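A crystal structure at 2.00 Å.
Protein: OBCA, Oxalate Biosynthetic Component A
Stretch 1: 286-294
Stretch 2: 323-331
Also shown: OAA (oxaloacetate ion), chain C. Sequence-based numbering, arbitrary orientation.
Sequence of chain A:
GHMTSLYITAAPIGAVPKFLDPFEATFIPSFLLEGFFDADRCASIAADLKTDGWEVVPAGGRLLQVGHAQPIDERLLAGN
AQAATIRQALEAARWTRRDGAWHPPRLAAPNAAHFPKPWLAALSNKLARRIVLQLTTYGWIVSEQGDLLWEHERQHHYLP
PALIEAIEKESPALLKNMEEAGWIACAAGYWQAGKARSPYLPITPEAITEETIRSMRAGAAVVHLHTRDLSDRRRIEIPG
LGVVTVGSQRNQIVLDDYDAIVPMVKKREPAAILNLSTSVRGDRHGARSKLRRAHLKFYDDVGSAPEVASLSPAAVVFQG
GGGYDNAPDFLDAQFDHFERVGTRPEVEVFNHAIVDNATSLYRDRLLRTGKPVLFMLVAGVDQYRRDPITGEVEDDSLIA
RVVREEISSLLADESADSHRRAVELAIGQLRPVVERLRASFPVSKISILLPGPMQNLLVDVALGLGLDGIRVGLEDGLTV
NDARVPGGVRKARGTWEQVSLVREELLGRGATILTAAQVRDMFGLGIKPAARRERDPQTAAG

Stretch 1 (286-294) GARSKLRRA
Stretch 2 323-331: GYDNAPDFL

What ties the two stretches together most firmly? The guanidinium of Arg-292 does, reaching across with chi angles m, t, p and 180°. Arg-292 NH1 donates to the backbone oxygen Asp-325 O at 3.0 Å and 153°, with that oxygen near the guanidinium plane, where N-H bonds point. Arg-292 NH2 donates to the side-chain oxygen Asn-326 OD1 at 2.8 Å and 132°; Asn-326 presents this oxygen with chi1 m and chi2 -85°, its CA-to-CB bond sideways to stretch 1. Arg-292 NH1 also donates within its own stretch, to Ala-287 O at 2.8 Å, so one buried cationic group fastens the preceding turn as well as the opposing loop. The salt bridge of the contact joins two exposed residues: Arg-288 NH1 and Asp-329 OD2 lie 2.8 Å apart, with OD2 near the guanidinium plane. Arg-288 leaves the backbone sideways, with chi1 at -7°, between wells, then t and m, and its end comes nearer to stretch 2; the CA-to-CB bond of Asp-329 points toward stretch 1, and its chi1 is p.

Which backbone shapes bring these groups within reach? Stretch 1 opens with a type I turn from Gly-286 to Ser-289, closed by Ser-289 N to Gly-286 O at 3.2 Å; Ala-287 and Arg-288 occupy its corners at phi/psi -71/-19° and -111/0°. Ser-289 then extends to -63/143°, and its OG, with chi1 t, caps Leu-291 N at 3.1 Å ahead of a weakly bonded helix. Stretch 2 runs extended from Tyr-324 to Ala-327, with phi between -157° and -77° and psi between 89° and 159°, before turning helical at Pro-328. Ala-327 is the N-cap, and its O accepts from Leu-331 N at 2.9 Å. The turn lies against both parts: Ala-287 CA is 5.6 Å from Asp-325 CA, and Arg-288 CA is 5.3 Å from Phe-330 CA. Both chains advance the same way through these pairings; end to end they run in broadly the same direction but diverge, leaving Ala-294 far from stretch 2. A water bridges the junction, donating to Ala-287 O at 2.9 Å and accepting from Ala-327 N at 2.7 Å.

What fills the space between the polar links? Phe-330, with chi1 t and chi2 67°, is the most heavily covered residue of the contact. Ala-287 O lies over one face of its ring, 3.6 Å from Phe-330 CG. Phe-330 CE2 in turn sits over a face of the Arg-292 guanidinium, 3.5 Å from Arg-292 NH1, leaving the guanidinium edge available for its bond to Asp-325. Arg-293, with chi1 p followed by t and t, brings NH1 to 3.9 Å from Phe-330 CE1. Ala-287 points toward stretch 2, its CB 3.5 Å from Asp-325 O and 4.0 Å from Asp-325 CB.

How does the contact approach the ligand? Tyr-324, with chi1 p and chi2 -80°, places its CD2 3.6 Å from Arg-292 NH2, while its hydroxyl OH lies 2.9 Å from oxaloacetate O5. The same tyrosine therefore touches both the arginine and the bound ion.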

# COMPACT_ATOMS: atom_id res chain seq x y z
N GLY A 286 -11.72 16.86 -8.78
CA GLY A 286 -10.89 16.74 -9.97
C GLY A 286 -11.29 15.59 -10.88
O GLY A 286 -10.55 15.22 -11.79
N ALA A 287 -12.49 15.04 -10.66
CA ALA A 287 -12.87 13.76 -11.24
C ALA A 287 -13.12 13.77 -12.75
O ALA A 287 -13.11 12.72 -13.38
CB ALA A 287 -14.07 13.17 -10.51
N ARG A 288 -13.36 14.95 -13.33
CA ARG A 288 -13.55 15.05 -14.78
C ARG A 288 -12.39 15.76 -15.47
O ARG A 288 -12.38 15.92 -16.70
CB ARG A 288 -14.86 15.76 -15.12
CG ARG A 288 -15.76 16.06 -13.93
CD ARG A 288 -17.06 16.78 -14.37
NE ARG A 288 -16.82 17.99 -15.16
CZ ARG A 288 -16.93 18.05 -16.49
NH1 ARG A 288 -17.28 16.97 -17.17
NH2 ARG A 288 -16.68 19.18 -17.13
N SER A 289 -11.40 16.18 -14.68
CA SER A 289 -10.26 16.94 -15.20
C SER A 289 -9.40 16.17 -16.20
O SER A 289 -9.16 14.96 -16.07
CB SER A 289 -9.39 17.40 -14.04
OG SER A 289 -8.23 18.04 -14.52
N LYS A 290 -8.92 16.90 -17.21
CA LYS A 290 -8.03 16.33 -18.22
C LYS A 290 -6.68 15.95 -17.60
O LYS A 290 -5.90 15.22 -18.21
CB LYS A 290 -7.85 17.30 -19.39
CG LYS A 290 -7.12 18.58 -19.03
CD LYS A 290 -7.07 19.56 -20.21
CE LYS A 290 -6.49 18.92 -21.48
NZ LYS A 290 -6.11 19.91 -22.54
N LEU A 291 -6.41 16.45 -16.40
CA LEU A 291 -5.23 16.01 -15.65
C LEU A 291 -5.19 14.48 -15.54
O LEU A 291 -4.11 13.87 -15.55
CB LEU A 291 -5.18 16.68 -14.26
CG LEU A 291 -3.97 16.35 -13.38
CD1 LEU A 291 -2.66 16.75 -14.05
CD2 LEU A 291 -4.10 16.99 -12.00
N ARG A 292 -6.37 13.85 -15.52
CA ARG A 292 -6.47 12.40 -15.36
C ARG A 292 -6.00 11.61 -16.58
O ARG A 292 -5.93 10.39 -16.54
CB ARG A 292 -7.88 11.99 -14.96
CG ARG A 292 -8.32 12.58 -13.62
CD ARG A 292 -9.69 12.06 -13.20
NE ARG A 292 -9.63 10.65 -12.81
CZ ARG A 292 -10.67 9.94 -12.40
NH1 ARG A 292 -11.88 10.49 -12.32
NH2 ARG A 292 -10.50 8.67 -12.05
N ARG A 293 -5.68 12.31 -17.67
CA ARG A 293 -5.01 11.68 -18.82
C ARG A 293 -3.78 12.47 -19.30
O ARG A 293 -3.12 12.06 -20.23
CB ARG A 293 -6.00 11.48 -20.00
CG ARG A 293 -6.74 12.75 -20.41
CD ARG A 293 -7.81 12.48 -21.48
NE ARG A 293 -8.64 13.67 -21.69
CZ ARG A 293 -9.71 13.98 -20.96
NH1 ARG A 293 -10.12 13.18 -19.98
NH2 ARG A 293 -10.38 15.10 -21.23
N ALA A 294 -3.48 13.61 -18.66
CA ALA A 294 -2.36 14.45 -19.11
C ALA A 294 -1.00 13.73 -19.03
O ALA A 294 -0.08 14.05 -19.79
CB ALA A 294 -2.33 15.75 -18.34
N GLY A 323 -13.51 8.08 -1.84
CA GLY A 323 -13.66 7.70 -3.24
C GLY A 323 -13.68 8.82 -4.27
O GLY A 323 -13.42 9.98 -3.95
N TYR A 324 -13.98 8.48 -5.52
CA TYR A 324 -13.97 9.46 -6.61
C TYR A 324 -14.87 8.99 -7.75
O TYR A 324 -15.01 7.79 -8.01
CB TYR A 324 -12.54 9.70 -7.14
CG TYR A 324 -11.83 8.42 -7.49
CD1 TYR A 324 -11.25 7.64 -6.49
CD2 TYR A 324 -11.75 7.97 -8.80
CE1 TYR A 324 -10.61 6.46 -6.79
CE2 TYR A 324 -11.10 6.77 -9.11
CZ TYR A 324 -10.54 6.03 -8.08
OH TYR A 324 -9.89 4.84 -8.34
N ASP A 325 -15.45 9.96 -8.44
CA ASP A 325 -16.37 9.67 -9.54
C ASP A 325 -15.61 9.31 -10.81
O ASP A 325 -14.45 9.69 -10.99
CB ASP A 325 -17.27 10.89 -9.80
CG ASP A 325 -18.52 10.55 -10.64
OD1 ASP A 325 -18.85 9.35 -10.81
OD2 ASP A 325 -19.17 11.49 -11.11
N ASN A 326 -16.28 8.56 -11.66
CA ASN A 326 -15.85 8.38 -13.03
C ASN A 326 -17.11 8.47 -13.88
O ASN A 326 -17.77 7.47 -14.12
CB ASN A 326 -15.17 7.02 -13.21
CG ASN A 326 -13.92 6.87 -12.34
OD1 ASN A 326 -12.82 7.30 -12.72
ND2 ASN A 326 -14.09 6.28 -11.16
N ALA A 327 -17.45 9.69 -14.30
CA ALA A 327 -18.72 9.93 -15.00
C ALA A 327 -18.67 9.46 -16.47
O ALA A 327 -17.58 9.34 -17.04
CB ALA A 327 -19.06 11.40 -14.92
N PRO A 328 -19.85 9.22 -17.09
CA PRO A 328 -19.87 8.81 -18.50
C PRO A 328 -19.17 9.77 -19.47
O PRO A 328 -18.51 9.28 -20.37
CB PRO A 328 -21.37 8.73 -18.80
CG PRO A 328 -22.01 8.43 -17.48
CD PRO A 328 -21.20 9.22 -16.49
N ASP A 329 -19.32 11.09 -19.30
CA ASP A 329 -18.66 12.03 -20.22
C ASP A 329 -17.13 12.00 -20.07
O ASP A 329 -16.39 11.97 -21.06
CB ASP A 329 -19.21 13.46 -20.09
CG ASP A 329 -19.05 14.05 -18.70
OD1 ASP A 329 -18.93 13.30 -17.71
OD2 ASP A 329 -19.06 15.29 -18.59
N PHE A 330 -16.68 11.99 -18.82
CA PHE A 330 -15.26 11.79 -18.54
C PHE A 330 -14.73 10.50 -19.18
O PHE A 330 -13.68 10.50 -19.83
CB PHE A 330 -15.03 11.75 -17.04
CG PHE A 330 -13.67 11.26 -16.66
CD1 PHE A 330 -12.54 12.00 -16.96
CD2 PHE A 330 -13.52 10.05 -15.99
CE1 PHE A 330 -11.27 11.55 -16.60
CE2 PHE A 330 -12.26 9.59 -15.63
CZ PHE A 330 -11.14 10.35 -15.92
N LEU A 331 -15.46 9.40 -18.99
CA LEU A 331 -15.01 8.11 -19.51
C LEU A 331 -14.96 8.08 -21.04
O LEU A 331 -14.05 7.47 -21.62
CB LEU A 331 -15.86 6.97 -18.95
CG LEU A 331 -15.59 6.71 -17.47
CD1 LEU A 331 -16.71 5.87 -16.83
CD2 LEU A 331 -14.24 6.02 -17.29
O1 OAA C . -6.72 3.54 -10.61
O2 OAA C . -4.83 3.29 -9.39
O4 OAA C . -6.95 3.40 -4.60
O5 OAA C . -8.08 4.79 -6.05
O3 OAA C . -5.01 3.23 -6.68
C1 OAA C . -6.13 3.37 -9.46
C2 OAA C . -6.99 3.27 -8.22
C3 OAA C . -6.27 3.47 -6.90
C4 OAA C . -7.14 3.92 -5.79
O HOH W 1 -15.79 11.77 -13.73